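Local structure of pyoverdine biosynthesis protein PvcB (Pseudomonas aeruginosa, 4YLM) at residues F27-V40 against H55-A67. The protein catalyses the iron- and 2-oxoglutarate-dependent oxidation of tyrosine isonitrile in the biosynthesis of paerucumarin. Residues are numbered along the deposited sequence; the frame is centred on the assembly and turned at random.
Sequences FGLLLEPGRPGMHV and HHLLLLRGFAAFA
Leu29 and Leu31 trade backbone hydrogen bonds with Leu57, Leu59 and Arg61, pairing strands 29-33 and 57-60 in parallel as the two ends of a beta-alpha-beta unit whose crossover is helix 45-55. The ladder illustrates the staggered bonding of parallel strands, in which one residue reaches two of its neighbours: Leu59 N gives to Leu29 O, and Leu59 O receives Leu31 N at 2.8 Å, with an almost straight N-H...O angle of 175°. Strand 251-255 pairs with the far edge of 57-60, and 12-16 with that of 29-33, within the mixed sheet of this TfdA-family oxygenase. Beyond the strands the two segments meet again, Ala64 N bonding to Met38 O and Val40 N to Ala64 O.

Apolar packing follows the two faces of the sheet. Leu31 and Leu58 face the crossover helix, whereas Leu30 and Leu59 lie side by side on the opposite face, CD1 of Leu30 being 3.7 Å from CG of Leu59.

Aromatic contacts close both ends. Leu29 lays CD2 over one face of the His55 imidazole, 4.0 Å from its centroid. Phe63 takes Pro33 CD over one face and Met38 SD at its edge, a Met-aromatic contact. With CG anti to the backbone N (chi1 -174°), His39 turns its edge toward the face of Phe66 in a T-shaped pair, His39 CE1 lying 3.9 Å from Phe66 CE1.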
ATOM      1  N   PHE A  27      -9.276 -16.617   8.978  1.00 25.27           N
ATOM      2  CA  PHE A  27      -8.114 -16.025   8.319  1.00 24.67           C
ATOM      3  C   PHE A  27      -8.104 -16.484   6.880  1.00 24.01           C
ATOM      4  O   PHE A  27      -8.951 -17.287   6.470  1.00 24.41           O
ATOM      5  CB  PHE A  27      -6.796 -16.407   9.025  1.00 22.66           C
ATOM      6  CG  PHE A  27      -6.356 -17.853   8.811  1.00 22.84           C
ATOM      7  CD1 PHE A  27      -6.961 -18.891   9.504  1.00 24.27           C
ATOM      8  CD2 PHE A  27      -5.305 -18.154   7.953  1.00 19.62           C
ATOM      9  CE1 PHE A  27      -6.543 -20.215   9.321  1.00 24.58           C
ATOM     10  CE2 PHE A  27      -4.874 -19.469   7.771  1.00 25.69           C
ATOM     11  CZ  PHE A  27      -5.499 -20.501   8.459  1.00 25.52           C
ATOM     12  N   GLY A  28      -7.152 -15.979   6.100  1.00 21.41           N
ATOM     13  CA  GLY A  28      -6.990 -16.461   4.742  1.00 19.51           C
ATOM     14  C   GLY A  28      -7.789 -15.647   3.741  1.00 22.69           C
ATOM     15  O   GLY A  28      -8.861 -15.146   4.052  1.00 21.88           O
ATOM     16  N   LEU A  29      -7.270 -15.534   2.525  1.00 20.74           N
ATOM     17  CA  LEU A  29      -7.941 -14.778   1.476  1.00 20.62           C
ATOM     18  C   LEU A  29      -7.685 -15.447   0.139  1.00 19.93           C
ATOM     19  O   LEU A  29      -6.577 -15.903  -0.124  1.00 20.89           O
ATOM     20  CB  LEU A  29      -7.424 -13.333   1.466  1.00 18.85           C
ATOM     21  CG  LEU A  29      -8.087 -12.341   0.503  1.00 25.37           C
ATOM     22  CD1 LEU A  29      -9.496 -12.024   1.010  1.00 24.99           C
ATOM     23  CD2 LEU A  29      -7.255 -11.054   0.412  1.00 23.56           C
ATOM     24  N   LEU A  30      -8.719 -15.554  -0.691  1.00 21.61           N
ATOM     25  CA  LEU A  30      -8.578 -16.103  -2.026  1.00 20.05           C
ATOM     26  C   LEU A  30      -8.532 -14.943  -3.000  1.00 23.54           C
ATOM     27  O   LEU A  30      -9.393 -14.063  -2.955  1.00 22.06           O
ATOM     28  CB  LEU A  30      -9.762 -17.015  -2.385  1.00 23.50           C
ATOM     29  CG  LEU A  30      -9.874 -17.500  -3.840  1.00 27.28           C
ATOM     30  CD1 LEU A  30      -8.673 -18.381  -4.255  1.00 23.18           C
ATOM     31  CD2 LEU A  30     -11.198 -18.246  -4.113  1.00 26.01           C
ATOM     32  N   LEU A  31      -7.541 -14.950  -3.888  1.00 18.60           N
ATOM     33  CA  LEU A  31      -7.453 -13.935  -4.946  1.00 21.43           C
ATOM     34  C   LEU A  31      -7.534 -14.627  -6.287  1.00 21.22           C
ATOM     35  O   LEU A  31      -6.884 -15.647  -6.498  1.00 21.35           O
ATOM     36  CB  LEU A  31      -6.127 -13.184  -4.879  1.00 18.01           C
ATOM     37  CG  LEU A  31      -5.841 -12.330  -3.641  1.00 22.89           C
ATOM     38  CD1 LEU A  31      -5.313 -13.213  -2.548  1.00 25.12           C
ATOM     39  CD2 LEU A  31      -4.816 -11.249  -3.993  1.00 23.46           C
ATOM     40  N   GLU A  32      -8.311 -14.059  -7.201  1.00 21.10           N
ATOM     41  CA  GLU A  32      -8.417 -14.628  -8.532  1.00 23.05           C
ATOM     42  C   GLU A  32      -8.297 -13.522  -9.566  1.00 21.42           C
ATOM     43  O   GLU A  32      -8.620 -12.368  -9.288  1.00 22.58           O
ATOM     44  CB  GLU A  32      -9.738 -15.390  -8.686  1.00 24.70           C
ATOM     45  CG  GLU A  32      -9.895 -16.527  -7.684  1.00 23.78           C
ATOM     46  CD  GLU A  32     -11.292 -17.130  -7.734  1.00 32.63           C
ATOM     47  OE1 GLU A  32     -11.459 -18.160  -8.416  1.00 34.68           O
ATOM     48  OE2 GLU A  32     -12.228 -16.549  -7.132  1.00 32.78           O
ATOM     49  N   PRO A  33      -7.826 -13.874 -10.769  1.00 22.74           N
ATOM     50  CA  PRO A  33      -7.482 -12.876 -11.788  1.00 22.24           C
ATOM     51  C   PRO A  33      -8.658 -12.010 -12.236  1.00 24.80           C
ATOM     52  O   PRO A  33      -9.774 -12.498 -12.395  1.00 25.03           O
ATOM     53  CB  PRO A  33      -6.942 -13.731 -12.954  1.00 24.94           C
ATOM     54  CG  PRO A  33      -7.435 -15.145 -12.684  1.00 23.20           C
ATOM     55  CD  PRO A  33      -7.519 -15.253 -11.199  1.00 23.67           C
ATOM     56  N   GLY A  34      -8.397 -10.726 -12.448  1.00 20.60           N
ATOM     57  CA  GLY A  34      -9.430  -9.811 -12.895  1.00 24.93           C
ATOM     58  C   GLY A  34      -9.444  -9.614 -14.403  1.00 23.61           C
ATOM     59  O   GLY A  34     -10.315  -8.917 -14.924  1.00 26.18           O
ATOM     60  N   ARG A  35      -8.475 -10.215 -15.091  1.00 24.58           N
ATOM     61  CA  ARG A  35      -8.382 -10.136 -16.549  1.00 27.06           C
ATOM     62  C   ARG A  35      -7.975 -11.474 -17.122  1.00 25.11           C
ATOM     63  O   ARG A  35      -7.208 -12.208 -16.507  1.00 25.02           O
ATOM     64  CB  ARG A  35      -7.339  -9.099 -16.996  1.00 23.81           C
ATOM     65  CG  ARG A  35      -7.656  -7.653 -16.623  1.00 26.01           C
ATOM     66  CD  ARG A  35      -6.635  -6.687 -17.283  1.00 26.46           C
ATOM     67  NE  ARG A  35      -5.281  -6.836 -16.742  1.00 25.52           N
ATOM     68  CZ  ARG A  35      -4.718  -5.971 -15.895  1.00 25.07           C
ATOM     69  NH1 ARG A  35      -5.396  -4.907 -15.485  1.00 19.69           N
ATOM     70  NH2 ARG A  35      -3.481  -6.181 -15.442  1.00 23.92           N
ATOM     71  N   PRO A  36      -8.454 -11.784 -18.336  1.00 24.77           N
ATOM     72  CA  PRO A  36      -8.017 -13.012 -19.003  1.00 27.90           C
ATOM     73  C   PRO A  36      -6.496 -13.069 -19.118  1.00 27.93           C
ATOM     74  O   PRO A  36      -5.882 -12.088 -19.536  1.00 30.25           O
ATOM     75  CB  PRO A  36      -8.658 -12.898 -20.393  1.00 30.91           C
ATOM     76  CG  PRO A  36      -9.889 -12.082 -20.167  1.00 32.00           C
ATOM     77  CD  PRO A  36      -9.485 -11.064 -19.104  1.00 29.24           C
ATOM     78  N   GLY A  37      -5.902 -14.192 -18.725  1.00 25.03           N
ATOM     79  CA  GLY A  37      -4.471 -14.403 -18.895  1.00 28.15           C
ATOM     80  C   GLY A  37      -3.572 -13.710 -17.875  1.00 31.35           C
ATOM     81  O   GLY A  37      -2.345 -13.765 -17.980  1.00 26.96           O
ATOM     82  N   MET A  38      -4.166 -13.066 -16.876  1.00 26.75           N
ATOM     83  CA  MET A  38      -3.373 -12.308 -15.902  1.00 23.84           C
ATOM     84  C   MET A  38      -2.326 -13.166 -15.194  1.00 25.12           C
ATOM     85  O   MET A  38      -2.572 -14.317 -14.837  1.00 22.93           O
ATOM     86  CB  MET A  38      -4.287 -11.613 -14.895  1.00 25.30           C
ATOM     87  CG  MET A  38      -3.562 -10.861 -13.778  1.00 26.21           C
ATOM     88  SD  MET A  38      -4.762  -9.965 -12.757  1.00 25.05           S
ATOM     89  CE  MET A  38      -5.309  -8.716 -13.883  1.00 26.23           C
ATOM     90  N   HIS A  39      -1.145 -12.593 -15.004  1.00 22.23           N
ATOM     91  CA  HIS A  39      -0.009 -13.287 -14.397  1.00 22.97           C
ATOM     92  C   HIS A  39       0.144 -12.745 -12.972  1.00 22.34           C
ATOM     93  O   HIS A  39      -0.217 -11.604 -12.720  1.00 20.42           O
ATOM     94  CB  HIS A  39       1.223 -12.950 -15.243  1.00 24.88           C
ATOM     95  CG  HIS A  39       2.467 -13.687 -14.862  1.00 24.62           C
ATOM     96  ND1 HIS A  39       3.211 -13.367 -13.748  1.00 26.70           N
ATOM     97  CD2 HIS A  39       3.144 -14.677 -15.497  1.00 24.41           C
ATOM     98  CE1 HIS A  39       4.273 -14.155 -13.689  1.00 28.23           C
ATOM     99  NE2 HIS A  39       4.256 -14.955 -14.740  1.00 26.87           N
ATOM    100  N   VAL A  40       0.659 -13.539 -12.034  1.00 21.79           N
ATOM    101  CA  VAL A  40       0.736 -13.082 -10.654  1.00 23.34           C
ATOM    102  C   VAL A  40       1.550 -11.790 -10.519  1.00 24.24           C
ATOM    103  O   VAL A  40       1.298 -10.988  -9.621  1.00 19.71           O
ATOM    104  CB  VAL A  40       1.355 -14.130  -9.702  1.00 28.21           C
ATOM    105  CG1 VAL A  40       0.457 -15.367  -9.589  1.00 24.65           C
ATOM    106  CG2 VAL A  40       2.737 -14.499 -10.166  1.00 31.03           C
ATOM    107  N   HIS A  55      -4.301 -10.938   6.631  1.00 20.01           N
ATOM    108  CA  HIS A  55      -5.086 -12.138   6.382  1.00 20.57           C
ATOM    109  C   HIS A  55      -4.270 -13.411   6.661  1.00 24.27           C
ATOM    110  O   HIS A  55      -4.839 -14.496   6.740  1.00 21.76           O
ATOM    111  CB  HIS A  55      -5.577 -12.175   4.936  1.00 21.64           C
ATOM    112  CG  HIS A  55      -6.541 -11.079   4.582  1.00 23.68           C
ATOM    113  ND1 HIS A  55      -7.882 -11.134   4.900  1.00 21.02           N
ATOM    114  CD2 HIS A  55      -6.364  -9.923   3.897  1.00 21.83           C
ATOM    115  CE1 HIS A  55      -8.486 -10.053   4.437  1.00 23.88           C
ATOM    116  NE2 HIS A  55      -7.585  -9.296   3.834  1.00 20.02           N
ATOM    117  N   HIS A  56      -2.944 -13.266   6.755  1.00 23.34           N
ATOM    118  CA  HIS A  56      -2.008 -14.351   7.131  1.00 21.59           C
ATOM    119  C   HIS A  56      -1.747 -15.437   6.095  1.00 18.32           C
ATOM    120  O   HIS A  56      -0.674 -16.044   6.085  1.00 24.97           O
ATOM    121  CB  HIS A  56      -2.382 -14.971   8.496  1.00 19.87           C
ATOM    122  CG  HIS A  56      -2.597 -13.946   9.564  1.00 20.50           C
ATOM    123  ND1 HIS A  56      -1.649 -12.994   9.875  1.00 22.60           N
ATOM    124  CD2 HIS A  56      -3.657 -13.703  10.375  1.00 23.55           C
ATOM    125  CE1 HIS A  56      -2.112 -12.212  10.837  1.00 24.95           C
ATOM    126  NE2 HIS A  56      -3.329 -12.619  11.157  1.00 23.31           N
ATOM    127  N   LEU A  57      -2.714 -15.699   5.229  1.00 18.58           N
ATOM    128  CA  LEU A  57      -2.548 -16.719   4.200  1.00 18.06           C
ATOM    129  C   LEU A  57      -3.252 -16.278   2.926  1.00 20.80           C
ATOM    130  O   LEU A  57      -4.469 -16.097   2.917  1.00 24.49           O
ATOM    131  CB  LEU A  57      -3.127 -18.072   4.676  1.00 19.45           C
ATOM    132  CG  LEU A  57      -2.895 -19.279   3.754  1.00 24.74           C
ATOM    133  CD1 LEU A  57      -1.400 -19.539   3.541  1.00 24.41           C
ATOM    134  CD2 LEU A  57      -3.578 -20.555   4.291  1.00 24.44           C
ATOM    135  N   LEU A  58      -2.496 -16.083   1.848  1.00 19.16           N
ATOM    136  CA  LEU A  58      -3.102 -15.719   0.575  1.00 19.23           C
ATOM    137  C   LEU A  58      -3.033 -16.897  -0.388  1.00 23.84           C
ATOM    138  O   LEU A  58      -2.002 -17.568  -0.491  1.00 22.79           O
ATOM    139  CB  LEU A  58      -2.378 -14.526  -0.065  1.00 16.80           C
ATOM    140  CG  LEU A  58      -2.087 -13.309   0.811  1.00 19.13           C
ATOM    141  CD1 LEU A  58      -1.442 -12.200  -0.044  1.00 16.41           C
ATOM    142  CD2 LEU A  58      -3.368 -12.796   1.466  1.00 18.84           C
ATOM    143  N   LEU A  59      -4.128 -17.133  -1.101  1.00 20.60           N
ATOM    144  CA  LEU A  59      -4.143 -18.127  -2.158  1.00 20.95           C
ATOM    145  C   LEU A  59      -4.437 -17.388  -3.448  1.00 21.52           C
ATOM    146  O   LEU A  59      -5.522 -16.851  -3.612  1.00 21.05           O
ATOM    147  CB  LEU A  59      -5.220 -19.189  -1.887  1.00 22.21           C
ATOM    148  CG  LEU A  59      -5.598 -20.108  -3.056  1.00 22.02           C
ATOM    149  CD1 LEU A  59      -4.362 -20.831  -3.596  1.00 21.24           C
ATOM    150  CD2 LEU A  59      -6.710 -21.120  -2.651  1.00 20.76           C
ATOM    151  N   LEU A  60      -3.445 -17.286  -4.328  1.00 22.26           N
ATOM    152  CA  LEU A  60      -3.676 -16.737  -5.661  1.00 22.10           C
ATOM    153  C   LEU A  60      -3.903 -17.916  -6.595  1.00 23.83           C
ATOM    154  O   LEU A  60      -2.999 -18.734  -6.811  1.00 24.68           O
ATOM    155  CB  LEU A  60      -2.481 -15.915  -6.147  1.00 18.95           C
ATOM    156  CG  LEU A  60      -2.257 -14.572  -5.441  1.00 22.21           C
ATOM    157  CD1 LEU A  60      -1.702 -14.770  -4.055  1.00 23.40           C
ATOM    158  CD2 LEU A  60      -1.302 -13.713  -6.279  1.00 26.18           C
ATOM    159  N   ARG A  61      -5.108 -18.002  -7.149  1.00 26.40           N
ATOM    160  CA  ARG A  61      -5.509 -19.189  -7.902  1.00 23.94           C
ATOM    161  C   ARG A  61      -6.057 -18.820  -9.260  1.00 20.86           C
ATOM    162  O   ARG A  61      -6.907 -17.935  -9.383  1.00 24.15           O
ATOM    163  CB  ARG A  61      -6.544 -20.005  -7.100  1.00 23.41           C
ATOM    164  CG  ARG A  61      -7.154 -21.193  -7.860  1.00 27.46           C
ATOM    165  CD  ARG A  61      -7.819 -22.188  -6.894  1.00 21.81           C
ATOM    166  NE  ARG A  61      -6.842 -23.018  -6.197  1.00 29.67           N
ATOM    167  CZ  ARG A  61      -7.152 -24.000  -5.351  1.00 29.92           C
ATOM    168  NH1 ARG A  61      -8.425 -24.265  -5.066  1.00 27.33           N
ATOM    169  NH2 ARG A  61      -6.186 -24.707  -4.779  1.00 26.81           N
ATOM    170  N   GLY A  62      -5.562 -19.493 -10.289  1.00 24.05           N
ATOM    171  CA  GLY A  62      -6.054 -19.282 -11.634  1.00 21.48           C
ATOM    172  C   GLY A  62      -5.232 -18.251 -12.397  1.00 25.51           C
ATOM    173  O   GLY A  62      -5.605 -17.845 -13.499  1.00 26.67           O
ATOM    174  N   PHE A  63      -4.117 -17.813 -11.816  1.00 25.24           N
ATOM    175  CA  PHE A  63      -3.235 -16.862 -12.517  1.00 23.09           C
ATOM    176  C   PHE A  63      -2.254 -17.652 -13.381  1.00 25.50           C
ATOM    177  O   PHE A  63      -1.939 -18.795 -13.070  1.00 24.19           O
ATOM    178  CB  PHE A  63      -2.425 -16.010 -11.522  1.00 22.57           C
ATOM    179  CG  PHE A  63      -3.252 -15.018 -10.744  1.00 23.59           C
ATOM    180  CD1 PHE A  63      -3.313 -13.687 -11.136  1.00 23.25           C
ATOM    181  CD2 PHE A  63      -3.949 -15.412  -9.612  1.00 23.83           C
ATOM    182  CE1 PHE A  63      -4.073 -12.764 -10.423  1.00 24.57           C
ATOM    183  CE2 PHE A  63      -4.717 -14.503  -8.892  1.00 21.44           C
ATOM    184  CZ  PHE A  63      -4.782 -13.175  -9.294  1.00 22.20           C
ATOM    185  N   ALA A  64      -1.758 -17.048 -14.453  1.00 26.06           N
ATOM    186  CA  ALA A  64      -0.601 -17.618 -15.135  1.00 26.28           C
ATOM    187  C   ALA A  64       0.530 -17.384 -14.152  1.00 30.06           C
ATOM    188  O   ALA A  64       0.589 -16.333 -13.501  1.00 32.29           O
ATOM    189  CB  ALA A  64      -0.320 -16.876 -16.450  1.00 25.76           C
ATOM    190  N   ALA A  65       1.429 -18.341 -14.025  1.00 32.02           N
ATOM    191  CA  ALA A  65       2.532 -18.180 -13.089  1.00 31.50           C
ATOM    192  C   ALA A  65       3.898 -18.453 -13.753  1.00 32.16           C
ATOM    193  O   ALA A  65       4.069 -18.258 -14.954  1.00 28.54           O
ATOM    194  CB  ALA A  65       2.312 -19.051 -11.824  1.00 29.10           C
ATOM    195  N   PHE A  66       4.861 -18.902 -12.965  1.00 32.20           N
ATOM    196  CA  PHE A  66       6.252 -18.858 -13.382  1.00 32.26           C
ATOM    197  C   PHE A  66       6.680 -20.061 -14.224  1.00 31.55           C
ATOM    198  O   PHE A  66       6.402 -21.208 -13.882  1.00 30.04           O
ATOM    199  CB  PHE A  66       7.137 -18.665 -12.150  1.00 28.89           C
ATOM    200  CG  PHE A  66       6.705 -17.505 -11.299  1.00 30.33           C
ATOM    201  CD1 PHE A  66       7.140 -16.218 -11.585  1.00 29.01           C
ATOM    202  CD2 PHE A  66       5.818 -17.692 -10.248  1.00 27.10           C
ATOM    203  CE1 PHE A  66       6.723 -15.136 -10.814  1.00 30.21           C
ATOM    204  CE2 PHE A  66       5.393 -16.622  -9.473  1.00 32.67           C
ATOM    205  CZ  PHE A  66       5.850 -15.335  -9.757  1.00 29.68           C
ATOM    206  N   ALA A  67       7.360 -19.777 -15.325  1.00 32.93           N
ATOM    207  CA  ALA A  67       7.761 -20.815 -16.269  1.00 35.39           C
ATOM    208  C   ALA A  67       8.816 -21.745 -15.693  1.00 33.87           C
ATOM    209  O   ALA A  67       8.919 -22.894 -16.110  1.00 36.48           O
ATOM    210  CB  ALA A  67       8.254 -20.183 -17.589  1.00 35.48           C
TER
HETATM  211  O   HOH W   1      -9.100 -13.250   6.213  1.00 26.87           O
HETATM  212  O   HOH W   2      -9.541 -18.633 -10.239  1.00 32.17           O
HETATM  213  O   HOH W   3      -4.900 -15.973 -15.661  1.00 30.33           O